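Local coordinates for tubulin-like protein CetZ2 (Haloferax volcanii, PDB 4B45), which binds and probably hydrolyses GTP, assembles into tubulin-like protofilaments and takes part in the control of archaeal cell shape, at residues D33-N38 with P48-L53; A260-A265 with V319-R324; V268-E273 with L310-L315. All blocks are in the same frame, centred on the assembly; numbering follows the deposited sequence.

Interaction 1: D33-N38 with P48-L53; sequences DAVAVN and PVETVL
Ala36 of strand 31-38 and Val52 of strand 50-53 lie at the centre of a parallel pair, the two strands of a beta-alpha-beta unit connected through helix 41-45. The unit sits at one margin of the Rossmann-like sheet of the GTPase domain, with 50-53 as its outermost strand within the chain. Three backbone hydrogen bonds join the pair. Ala36 N donates to Glu50 O (2.8 Å), and Ala36 O accepts Val52 N. Asn38 N binds Val52 O (3.1 Å). The same oxygens also receive CA-H...O contacts, as from Val35 CA to Glu50 O (3.3 Å).

The apolar contacts divide between the two faces. Towards helix 9-26, Val49 spreads its methyls over two alanines: CG1, anti to its own carbonyl carbon (chi1 -56°), meets Ala34 CB at 3.9 Å. Its CG2 meets Ala36 CB at 3.9 Å. On the other face, Val35 CG1 meets Val52 CG2 at 3.9 Å, the two side chains crossing obliquely; Val37 and Val52 pack there on helix 68-85.

Charge gathers at the opening end of strand 31-38, where Arg89 forms a salt bridge with Asp33 and a long, weak ion pair with Glu50. At the closing end, the nearest atoms of the Asn38 side chain and the bound nucleotide are about 4 Å apart, and Leu53 CD1 packs 3.5 Å from Asn38 O.

Interaction 2: A260-A265 with V319-R324; sequences ASDADA and VERSER
Ala260 meets the isopropyl group of Val319: CG1, anti to the valine's backbone N (chi1 172°), comes to 3.7 Å from Ala260 CA and 3.8 Å from Ala260 CB. At Asp262 the contact turns polar. Its backbone N donates to a water (2.9 Å), which in turn donates to Glu320 O (2.7 Å) and so bridges the two segments. Asp262 O accepts Glu320 N directly at 2.9 Å, with an N-H...O angle of 149°. Asp262 is the centre of an inverse gamma turn, and its N and O both serve the contact. By this bend the chain enters strand 263-272 of the C-terminal domain; strand 309-319 ends opposite, and Ser322 is the N-cap of helix 323-340. The Asp262 carboxylate reaches the Arg321 chain, OD2 lying 3.5 Å from Arg321 CD. Asp262 OD2 is 4.5 Å from Arg321 NE, beyond a salt bridge, so any attraction is probably weak. The oxygen is well out of the guanidinium plane, the carboxylate and guanidinium planes stand 68° apart, and no N-H points at it. Next along, Ala263 presents CB to Val319 CG2 at 4.3 Å, so the valine's methyls touch both alanines. An alanine at Val319 would probably open a gap there, leaving Ala260 and Ala263 without the two methyls they pack on. Beyond it, Asp264 and Ala265 both face Gly317 in a classic beta bulge, and Asp264 O accepts a hydrogen bond from Ser295 OG.

Interaction 3: V268-E273 with L310-L315; sequences VVIAGE and LASLVL
An antiparallel ladder between strands 263-272 and 309-319 of the C-terminal domain pairs Val269 with Leu313 and Ala271 with Ala311 through four backbone hydrogen bonds. Val269 N donates to Leu313 O at 2.9 Å, and Leu313 N returns the bond to Val269 O at 2.7 Å with a nearly straight N-H...O angle of 171°. Ala271 N reaches Ala311 O at 2.7 Å, while Ala311 N reaches Ala271 O at 2.9 Å. Ile270 with Ser312 and Val268 with Val314 are non-hydrogen-bonded pairs, Ser312 CA and Ile270 CA making CA-H...O contacts to Val269 O and Ala311 O.

Every residue touching here is buried, as expected for the interior of the sheet in a tubulin-like C-terminal domain: strand 222-231 continues it beyond 309-319, and strand 298-304 beyond 263-272. Side chains alternate between its two faces. On one, Val269 CB stands 4.2 Å from Leu313 CB; Val269 and Ala271 also touch Phe303, and Leu313 and Ala311 touch Tyr227.

On the other face, covered by helix 240-252, Val268 and Val314 lie side by side and point the same way, CG1 of the first 4.2 Å from CG2 of the second. Further along, Ile270 holds CG1 anti to its carbonyl carbon (chi1 -56°), and CD1 beyond it lies 3.8 Å from Ser312 CB. Ser312 OG, buried, is satisfied across that face by hydrogen bonds with Thr246 OG1 and Thr247 OG1, which tie the strand to helix 240-252. Near the end of the ladder Leu310 turns CD2 to 3.8 Å from Ala271 O, beside Gly272, whose backbone angles (phi 154°) call for glycine.

Interactions 1 and 3 are buried strand pairs in different domains, about 18 Å apart at their nearest atoms and on opposite sides of the chain's centre, yet they belong to one continuous sheet. Interaction 1 is parallel, at the sheet margin in the GTPase domain, and it alone approaches the nucleotide; interaction 3 is antiparallel and lies between further strands. Interaction 2 is only partly buried and holds the ends of the elements that interaction 3 pairs along their length: strand 263-272 begins, and strand 309-319 gives way to helix 323-340. There one direct backbone bond, a bridging water and an opposite-charge pair beyond salt-bridge distance replace the regular ladders of the other two.

Interaction 1: D33-N38 with P48-L53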
ATOM      1  N   ASP A  33      -0.946 -11.705 -10.462  1.00 50.82           N
ATOM      2  CA  ASP A  33      -0.374 -11.098 -11.651  1.00 54.47           C
ATOM      3  C   ASP A  33      -0.039  -9.657 -11.349  1.00 48.83           C
ATOM      4  O   ASP A  33      -0.492  -9.110 -10.344  1.00 46.83           O
ATOM      5  CB  ASP A  33      -1.352 -11.172 -12.821  1.00 58.13           C
ATOM      6  CG  ASP A  33      -0.651 -11.174 -14.158  1.00 75.34           C
ATOM      7  OD1 ASP A  33       0.225 -10.311 -14.383  1.00 80.14           O
ATOM      8  OD2 ASP A  33      -0.966 -12.051 -14.982  1.00 84.75           O
ATOM      9  N   ALA A  34       0.764  -9.055 -12.216  1.00 43.44           N
ATOM     10  CA  ALA A  34       1.174  -7.659 -12.074  1.00 44.27           C
ATOM     11  C   ALA A  34       1.380  -7.076 -13.462  1.00 44.28           C
ATOM     12  O   ALA A  34       2.000  -7.707 -14.314  1.00 48.80           O
ATOM     13  CB  ALA A  34       2.466  -7.559 -11.276  1.00 40.07           C
ATOM     14  N   VAL A  35       0.827  -5.892 -13.696  1.00 42.40           N
ATOM     15  CA  VAL A  35       0.948  -5.220 -14.981  1.00 49.15           C
ATOM     16  C   VAL A  35       1.301  -3.763 -14.730  1.00 42.49           C
ATOM     17  O   VAL A  35       0.749  -3.142 -13.827  1.00 46.04           O
ATOM     18  CB  VAL A  35      -0.384  -5.248 -15.747  1.00 51.05           C
ATOM     19  CG1 VAL A  35      -0.211  -4.671 -17.148  1.00 51.09           C
ATOM     20  CG2 VAL A  35      -0.906  -6.648 -15.836  1.00 54.17           C
ATOM     21  N   ALA A  36       2.203  -3.206 -15.527  1.00 45.15           N
ATOM     22  CA  ALA A  36       2.489  -1.780 -15.414  1.00 43.53           C
ATOM     23  C   ALA A  36       2.023  -1.037 -16.654  1.00 45.58           C
ATOM     24  O   ALA A  36       2.267  -1.468 -17.775  1.00 43.99           O
ATOM     25  CB  ALA A  36       3.971  -1.534 -15.147  1.00 40.98           C
ATOM     26  N   VAL A  37       1.313   0.063 -16.427  1.00 42.90           N
ATOM     27  CA  VAL A  37       0.831   0.916 -17.488  1.00 43.75           C
ATOM     28  C   VAL A  37       1.552   2.259 -17.390  1.00 41.14           C
ATOM     29  O   VAL A  37       1.710   2.800 -16.301  1.00 40.28           O
ATOM     30  CB  VAL A  37      -0.686   1.162 -17.357  1.00 45.29           C
ATOM     31  CG1 VAL A  37      -1.213   1.924 -18.576  1.00 44.24           C
ATOM     32  CG2 VAL A  37      -1.433  -0.158 -17.167  1.00 40.31           C
ATOM     33  N   ASN A  38       1.983   2.796 -18.523  1.00 42.11           N
ATOM     34  CA  ASN A  38       2.693   4.077 -18.538  1.00 40.27           C
ATOM     35  C   ASN A  38       2.625   4.715 -19.908  1.00 41.61           C
ATOM     36  O   ASN A  38       2.151   4.098 -20.860  1.00 39.55           O
ATOM     37  CB  ASN A  38       4.155   3.881 -18.160  1.00 41.10           C
ATOM     38  CG  ASN A  38       4.750   5.099 -17.495  1.00 41.12           C
ATOM     39  OD1 ASN A  38       4.306   6.227 -17.713  1.00 44.84           O
ATOM     40  ND2 ASN A  38       5.751   4.874 -16.657  1.00 39.74           N
ATOM     41  N   PRO A  48      10.218  -5.937 -14.735  1.00 51.02           N
ATOM     42  CA  PRO A  48      10.107  -7.384 -14.943  1.00 59.59           C
ATOM     43  C   PRO A  48       8.658  -7.878 -14.972  1.00 62.19           C
ATOM     44  O   PRO A  48       8.430  -9.082 -14.949  1.00 70.70           O
ATOM     45  CB  PRO A  48      10.819  -7.953 -13.714  1.00 55.32           C
ATOM     46  CG  PRO A  48      10.530  -6.962 -12.656  1.00 53.32           C
ATOM     47  CD  PRO A  48      10.507  -5.613 -13.326  1.00 48.75           C
ATOM     48  N   VAL A  49       7.699  -6.959 -15.006  1.00 55.79           N
ATOM     49  CA  VAL A  49       6.294  -7.329 -15.091  1.00 48.65           C
ATOM     50  C   VAL A  49       5.787  -7.060 -16.504  1.00 56.51           C
ATOM     51  O   VAL A  49       6.463  -6.395 -17.300  1.00 55.76           O
ATOM     52  CB  VAL A  49       5.437  -6.530 -14.091  1.00 46.96           C
ATOM     53  CG1 VAL A  49       5.964  -6.723 -12.664  1.00 46.31           C
ATOM     54  CG2 VAL A  49       5.423  -5.047 -14.472  1.00 45.26           C
ATOM     55  N   GLU A  50       4.612  -7.593 -16.822  1.00 54.55           N
ATOM     56  CA  GLU A  50       3.950  -7.273 -18.079  1.00 58.31           C
ATOM     57  C   GLU A  50       3.740  -5.765 -18.153  1.00 51.18           C
ATOM     58  O   GLU A  50       3.368  -5.137 -17.158  1.00 48.37           O
ATOM     59  CB  GLU A  50       2.606  -8.003 -18.179  1.00 68.52           C
ATOM     60  CG  GLU A  50       1.769  -7.629 -19.398  1.00 85.34           C
ATOM     61  CD  GLU A  50       2.431  -8.019 -20.713  1.00104.17           C
ATOM     62  OE1 GLU A  50       3.122  -9.062 -20.743  1.00111.49           O
ATOM     63  OE2 GLU A  50       2.254  -7.290 -21.718  1.00108.24           O
ATOM     64  N   THR A  51       3.993  -5.192 -19.326  1.00 52.04           N
ATOM     65  CA  THR A  51       3.912  -3.748 -19.520  1.00 49.98           C
ATOM     66  C   THR A  51       2.919  -3.370 -20.621  1.00 47.79           C
ATOM     67  O   THR A  51       2.775  -4.093 -21.613  1.00 50.17           O
ATOM     68  CB  THR A  51       5.295  -3.148 -19.865  1.00 47.65           C
ATOM     69  OG1 THR A  51       5.785  -3.732 -21.073  1.00 54.91           O
ATOM     70  CG2 THR A  51       6.296  -3.417 -18.755  1.00 43.30           C
ATOM     71  N   VAL A  52       2.224  -2.252 -20.423  1.00 46.58           N
ATOM     72  CA  VAL A  52       1.345  -1.682 -21.441  1.00 52.51           C
ATOM     73  C   VAL A  52       1.663  -0.215 -21.667  1.00 48.95           C
ATOM     74  O   VAL A  52       1.560   0.605 -20.743  1.00 42.20           O
ATOM     75  CB  VAL A  52      -0.142  -1.755 -21.057  1.00 51.60           C
ATOM     76  CG1 VAL A  52      -0.989  -1.227 -22.212  1.00 46.54           C
ATOM     77  CG2 VAL A  52      -0.537  -3.173 -20.706  1.00 51.14           C
ATOM     78  N   LEU A  53       2.042   0.115 -22.899  1.00 45.15           N
ATOM     79  CA  LEU A  53       2.330   1.498 -23.253  1.00 43.05           C
ATOM     80  C   LEU A  53       1.077   2.106 -23.860  1.00 40.98           C
ATOM     81  O   LEU A  53       0.481   1.546 -24.773  1.00 49.51           O
ATOM     82  CB  LEU A  53       3.518   1.587 -24.217  1.00 42.26           C
ATOM     83  CG  LEU A  53       4.056   2.985 -24.558  1.00 45.24           C
ATOM     84  CD1 LEU A  53       4.633   3.725 -23.348  1.00 37.97           C
ATOM     85  CD2 LEU A  53       5.084   2.930 -25.683  1.00 43.79           C
TER

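Interaction 2: A260-A265 with V319-R324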
ATOM      1  N   ALA A 260      -1.973   8.209  11.974  1.00 42.23           N
ATOM      2  CA  ALA A 260      -3.152   7.516  11.452  1.00 46.13           C
ATOM      3  C   ALA A 260      -3.952   6.755  12.513  1.00 53.12           C
ATOM      4  O   ALA A 260      -4.701   5.839  12.170  1.00 51.51           O
ATOM      5  CB  ALA A 260      -2.736   6.553  10.346  1.00 43.93           C
ATOM      6  N   SER A 261      -3.809   7.133  13.784  1.00 53.77           N
ATOM      7  CA  SER A 261      -4.480   6.426  14.888  1.00 56.36           C
ATOM      8  C   SER A 261      -5.996   6.483  14.836  1.00 52.34           C
ATOM      9  O   SER A 261      -6.665   5.491  15.085  1.00 57.96           O
ATOM     10  CB  SER A 261      -4.043   6.975  16.250  1.00 60.93           C
ATOM     11  OG  SER A 261      -2.945   6.254  16.762  1.00 72.81           O
ATOM     12  N   ASP A 262      -6.534   7.661  14.550  1.00 50.10           N
ATOM     13  CA  ASP A 262      -7.972   7.871  14.597  1.00 50.52           C
ATOM     14  C   ASP A 262      -8.673   7.175  13.425  1.00 52.62           C
ATOM     15  O   ASP A 262      -8.947   7.792  12.403  1.00 57.02           O
ATOM     16  CB  ASP A 262      -8.265   9.368  14.613  1.00 54.89           C
ATOM     17  CG  ASP A 262      -9.731   9.677  14.779  1.00 62.20           C
ATOM     18  OD1 ASP A 262     -10.521   8.730  14.975  1.00 66.55           O
ATOM     19  OD2 ASP A 262     -10.091  10.876  14.714  1.00 61.97           O
ATOM     20  N   ALA A 263      -8.974   5.892  13.587  1.00 48.77           N
ATOM     21  CA  ALA A 263      -9.507   5.112  12.477  1.00 47.60           C
ATOM     22  C   ALA A 263     -10.843   4.444  12.784  1.00 47.37           C
ATOM     23  O   ALA A 263     -11.173   4.156  13.935  1.00 46.96           O
ATOM     24  CB  ALA A 263      -8.490   4.083  12.027  1.00 44.40           C
ATOM     25  N   ASP A 264     -11.607   4.198  11.732  1.00 47.50           N
ATOM     26  CA  ASP A 264     -12.917   3.594  11.863  1.00 53.41           C
ATOM     27  C   ASP A 264     -12.802   2.085  12.088  1.00 48.32           C
ATOM     28  O   ASP A 264     -13.628   1.486  12.766  1.00 50.31           O
ATOM     29  CB  ASP A 264     -13.762   3.903  10.615  1.00 66.20           C
ATOM     30  CG  ASP A 264     -15.125   3.232  10.651  1.00 82.45           C
ATOM     31  OD1 ASP A 264     -16.001   3.694  11.418  1.00 92.42           O
ATOM     32  OD2 ASP A 264     -15.325   2.242   9.915  1.00 83.66           O
ATOM     33  N   ALA A 265     -11.777   1.470  11.512  1.00 45.08           N
ATOM     34  CA  ALA A 265     -11.609   0.029  11.634  1.00 41.30           C
ATOM     35  C   ALA A 265     -10.133  -0.306  11.718  1.00 41.37           C
ATOM     36  O   ALA A 265      -9.281   0.479  11.302  1.00 41.89           O
ATOM     37  CB  ALA A 265     -12.246  -0.692  10.442  1.00 42.06           C
ATOM     38  N   VAL A 319      -9.095   6.139   8.037  1.00 41.97           N
ATOM     39  CA  VAL A 319      -8.269   7.034   8.836  1.00 41.64           C
ATOM     40  C   VAL A 319      -8.772   8.472   8.748  1.00 54.29           C
ATOM     41  O   VAL A 319      -9.170   8.933   7.677  1.00 60.05           O
ATOM     42  CB  VAL A 319      -6.821   6.962   8.359  1.00 44.96           C
ATOM     43  CG1 VAL A 319      -5.965   8.026   9.044  1.00 47.74           C
ATOM     44  CG2 VAL A 319      -6.271   5.544   8.583  1.00 40.56           C
ATOM     45  N   GLU A 320      -8.769   9.176   9.875  1.00 51.00           N
ATOM     46  CA  GLU A 320      -9.189  10.568   9.889  1.00 56.87           C
ATOM     47  C   GLU A 320      -8.400  11.449  10.863  1.00 52.43           C
ATOM     48  O   GLU A 320      -7.699  10.957  11.743  1.00 49.79           O
ATOM     49  CB  GLU A 320     -10.694  10.669  10.145  1.00 67.56           C
ATOM     50  CG  GLU A 320     -11.498  10.788   8.858  1.00 81.16           C
ATOM     51  CD  GLU A 320     -12.884  10.181   8.956  1.00 87.37           C
ATOM     52  OE1 GLU A 320     -13.205   9.591  10.012  1.00 92.84           O
ATOM     53  OE2 GLU A 320     -13.649  10.291   7.970  1.00 84.33           O
ATOM     54  N   ARG A 321      -8.507  12.758  10.665  1.00 54.92           N
ATOM     55  CA  ARG A 321      -7.855  13.737  11.525  1.00 59.98           C
ATOM     56  C   ARG A 321      -6.343  13.532  11.645  1.00 60.53           C
ATOM     57  O   ARG A 321      -5.755  13.794  12.693  1.00 66.61           O
ATOM     58  CB  ARG A 321      -8.529  13.762  12.900  1.00 60.50           C
ATOM     59  CG  ARG A 321      -9.963  14.252  12.824  1.00 68.85           C
ATOM     60  CD  ARG A 321     -10.673  14.245  14.169  1.00 82.40           C
ATOM     61  NE  ARG A 321     -12.004  14.843  14.049  1.00 96.30           N
ATOM     62  CZ  ARG A 321     -12.885  14.949  15.039  1.00104.26           C
ATOM     63  NH1 ARG A 321     -12.596  14.490  16.252  1.00108.11           N
ATOM     64  NH2 ARG A 321     -14.064  15.514  14.813  1.00106.17           N
ATOM     65  N   SER A 322      -5.727  13.066  10.562  1.00 53.16           N
ATOM     66  CA  SER A 322      -4.280  12.913  10.492  1.00 55.38           C
ATOM     67  C   SER A 322      -3.608  14.240  10.171  1.00 58.07           C
ATOM     68  O   SER A 322      -3.918  14.870   9.160  1.00 63.09           O
ATOM     69  CB  SER A 322      -3.901  11.902   9.414  1.00 52.70           C
ATOM     70  OG  SER A 322      -2.514  11.964   9.141  1.00 49.09           O
ATOM     71  N   GLU A 323      -2.683  14.650  11.034  1.00 55.53           N
ATOM     72  CA  GLU A 323      -1.978  15.927  10.894  1.00 52.53           C
ATOM     73  C   GLU A 323      -1.301  16.030   9.532  1.00 51.21           C
ATOM     74  O   GLU A 323      -1.337  17.071   8.882  1.00 45.59           O
ATOM     75  CB  GLU A 323      -0.928  16.062  11.995  1.00 44.83           C
ATOM     76  CG  GLU A 323      -0.879  17.421  12.663  1.00 65.43           C
ATOM     77  CD  GLU A 323      -0.319  17.352  14.079  1.00 83.76           C
ATOM     78  OE1 GLU A 323       0.175  16.270  14.470  1.00 90.00           O
ATOM     79  OE2 GLU A 323      -0.382  18.375  14.803  1.00 87.66           O
ATOM     80  N   ARG A 324      -0.685  14.926   9.122  1.00 45.13           N
ATOM     81  CA  ARG A 324       0.043  14.837   7.872  1.00 46.11           C
ATOM     82  C   ARG A 324      -0.896  15.024   6.676  1.00 52.26           C
ATOM     83  O   ARG A 324      -0.596  15.811   5.773  1.00 43.93           O
ATOM     84  CB  ARG A 324       0.790  13.491   7.790  1.00 42.40           C
ATOM     85  CG  ARG A 324       1.382  13.161   6.412  1.00 47.47           C
ATOM     86  CD  ARG A 324       2.289  14.268   5.861  1.00 51.64           C
ATOM     87  NE  ARG A 324       3.097  13.745   4.765  1.00 54.19           N
ATOM     88  CZ  ARG A 324       3.409  14.407   3.653  1.00 49.81           C
ATOM     89  NH1 ARG A 324       2.972  15.647   3.449  1.00 42.39           N
ATOM     90  NH2 ARG A 324       4.154  13.811   2.734  1.00 44.37           N
TER
HETATM   91  O   HOH W   1      -5.548   9.771  12.903  1.00 46.73           O

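Interaction 3: V268-E273 with L310-L315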
ATOM      1  N   VAL A 268      -5.460  -6.221  13.568  1.00 41.80           N
ATOM      2  CA  VAL A 268      -4.204  -6.456  14.249  1.00 40.70           C
ATOM      3  C   VAL A 268      -3.718  -7.868  14.000  1.00 41.37           C
ATOM      4  O   VAL A 268      -4.354  -8.844  14.402  1.00 42.43           O
ATOM      5  CB  VAL A 268      -4.356  -6.257  15.752  1.00 43.28           C
ATOM      6  CG1 VAL A 268      -3.006  -6.380  16.434  1.00 45.95           C
ATOM      7  CG2 VAL A 268      -5.010  -4.913  16.021  1.00 37.89           C
ATOM      8  N   VAL A 269      -2.581  -7.966  13.331  1.00 43.28           N
ATOM      9  CA  VAL A 269      -1.989  -9.251  13.033  1.00 40.95           C
ATOM     10  C   VAL A 269      -0.676  -9.302  13.793  1.00 44.94           C
ATOM     11  O   VAL A 269       0.175  -8.420  13.653  1.00 41.31           O
ATOM     12  CB  VAL A 269      -1.772  -9.444  11.495  1.00 45.39           C
ATOM     13  CG1 VAL A 269      -1.118 -10.792  11.179  1.00 43.50           C
ATOM     14  CG2 VAL A 269      -3.088  -9.323  10.741  1.00 42.28           C
ATOM     15  N   ILE A 270      -0.541 -10.312  14.639  1.00 43.94           N
ATOM     16  CA  ILE A 270       0.729 -10.606  15.279  1.00 41.73           C
ATOM     17  C   ILE A 270       1.326 -11.770  14.513  1.00 43.89           C
ATOM     18  O   ILE A 270       0.698 -12.828  14.385  1.00 42.58           O
ATOM     19  CB  ILE A 270       0.541 -11.029  16.747  1.00 43.17           C
ATOM     20  CG1 ILE A 270      -0.226  -9.952  17.509  1.00 41.32           C
ATOM     21  CG2 ILE A 270       1.881 -11.333  17.402  1.00 40.98           C
ATOM     22  CD1 ILE A 270       0.340  -8.580  17.329  1.00 45.52           C
ATOM     23  N   ALA A 271       2.529 -11.572  13.987  1.00 37.20           N
ATOM     24  CA  ALA A 271       3.190 -12.609  13.207  1.00 40.56           C
ATOM     25  C   ALA A 271       4.408 -13.184  13.928  1.00 46.22           C
ATOM     26  O   ALA A 271       5.141 -12.465  14.617  1.00 51.50           O
ATOM     27  CB  ALA A 271       3.595 -12.054  11.831  1.00 37.93           C
ATOM     28  N   GLY A 272       4.635 -14.482  13.752  1.00 50.82           N
ATOM     29  CA  GLY A 272       5.797 -15.127  14.333  1.00 51.82           C
ATOM     30  C   GLY A 272       5.536 -16.592  14.563  1.00 44.87           C
ATOM     31  O   GLY A 272       4.511 -17.111  14.142  1.00 49.45           O
ATOM     32  N   GLU A 273       6.458 -17.269  15.234  1.00 47.34           N
ATOM     33  CA  GLU A 273       6.267 -18.672  15.554  1.00 53.31           C
ATOM     34  C   GLU A 273       5.207 -18.835  16.641  1.00 48.98           C
ATOM     35  O   GLU A 273       5.275 -18.166  17.667  1.00 52.88           O
ATOM     36  CB  GLU A 273       7.595 -19.305  15.973  1.00 55.88           C
ATOM     37  CG  GLU A 273       8.625 -19.234  14.862  1.00 57.55           C
ATOM     38  CD  GLU A 273       9.717 -20.270  15.007  1.00 67.95           C
ATOM     39  OE1 GLU A 273       9.671 -21.043  15.990  1.00 65.99           O
ATOM     40  OE2 GLU A 273      10.624 -20.307  14.140  1.00 71.63           O
ATOM     41  N   LEU A 310       9.106 -11.484  16.316  1.00 48.33           N
ATOM     42  CA  LEU A 310       7.662 -11.320  16.349  1.00 46.78           C
ATOM     43  C   LEU A 310       7.404  -9.984  15.704  1.00 46.29           C
ATOM     44  O   LEU A 310       8.239  -9.085  15.795  1.00 50.86           O
ATOM     45  CB  LEU A 310       7.162 -11.212  17.788  1.00 46.04           C
ATOM     46  CG  LEU A 310       7.097 -12.447  18.659  1.00 61.12           C
ATOM     47  CD1 LEU A 310       6.942 -12.013  20.102  1.00 55.13           C
ATOM     48  CD2 LEU A 310       5.928 -13.309  18.220  1.00 70.73           C
ATOM     49  N   ALA A 311       6.243  -9.824  15.087  1.00 42.75           N
ATOM     50  CA  ALA A 311       5.886  -8.511  14.580  1.00 46.83           C
ATOM     51  C   ALA A 311       4.400  -8.278  14.702  1.00 42.98           C
ATOM     52  O   ALA A 311       3.625  -9.227  14.710  1.00 46.76           O
ATOM     53  CB  ALA A 311       6.342  -8.337  13.133  1.00 43.05           C
ATOM     54  N   SER A 312       4.025  -7.009  14.826  1.00 41.78           N
ATOM     55  CA  SER A 312       2.641  -6.599  14.710  1.00 40.91           C
ATOM     56  C   SER A 312       2.477  -5.888  13.374  1.00 41.31           C
ATOM     57  O   SER A 312       3.257  -4.995  13.009  1.00 38.79           O
ATOM     58  CB  SER A 312       2.226  -5.660  15.839  1.00 43.99           C
ATOM     59  OG  SER A 312       2.378  -6.286  17.099  1.00 67.93           O
ATOM     60  N   LEU A 313       1.461  -6.298  12.644  1.00 39.53           N
ATOM     61  CA  LEU A 313       1.140  -5.682  11.380  1.00 41.42           C
ATOM     62  C   LEU A 313      -0.271  -5.186  11.585  1.00 40.62           C
ATOM     63  O   LEU A 313      -1.185  -5.988  11.795  1.00 45.73           O
ATOM     64  CB  LEU A 313       1.190  -6.739  10.292  1.00 43.11           C
ATOM     65  CG  LEU A 313       1.004  -6.351   8.834  1.00 43.30           C
ATOM     66  CD1 LEU A 313       2.230  -5.580   8.332  1.00 45.59           C
ATOM     67  CD2 LEU A 313       0.782  -7.618   8.017  1.00 47.85           C
ATOM     68  N   VAL A 314      -0.447  -3.870  11.594  1.00 36.69           N
ATOM     69  CA  VAL A 314      -1.758  -3.286  11.872  1.00 39.03           C
ATOM     70  C   VAL A 314      -2.302  -2.457  10.717  1.00 44.84           C
ATOM     71  O   VAL A 314      -1.753  -1.411  10.394  1.00 41.37           O
ATOM     72  CB  VAL A 314      -1.714  -2.390  13.108  1.00 39.62           C
ATOM     73  CG1 VAL A 314      -3.076  -1.777  13.345  1.00 44.45           C
ATOM     74  CG2 VAL A 314      -1.275  -3.204  14.336  1.00 38.64           C
ATOM     75  N   LEU A 315      -3.397  -2.925  10.119  1.00 39.49           N
ATOM     76  CA  LEU A 315      -4.090  -2.202   9.060  1.00 38.57           C
ATOM     77  C   LEU A 315      -5.138  -1.309   9.694  1.00 41.25           C
ATOM     78  O   LEU A 315      -5.929  -1.769  10.515  1.00 36.49           O
ATOM     79  CB  LEU A 315      -4.766  -3.188   8.090  1.00 40.47           C
ATOM     80  CG  LEU A 315      -5.612  -2.567   6.967  1.00 46.73           C
ATOM     81  CD1 LEU A 315      -4.752  -1.696   6.030  1.00 31.51           C
ATOM     82  CD2 LEU A 315      -6.399  -3.631   6.174  1.00 44.33           C
TER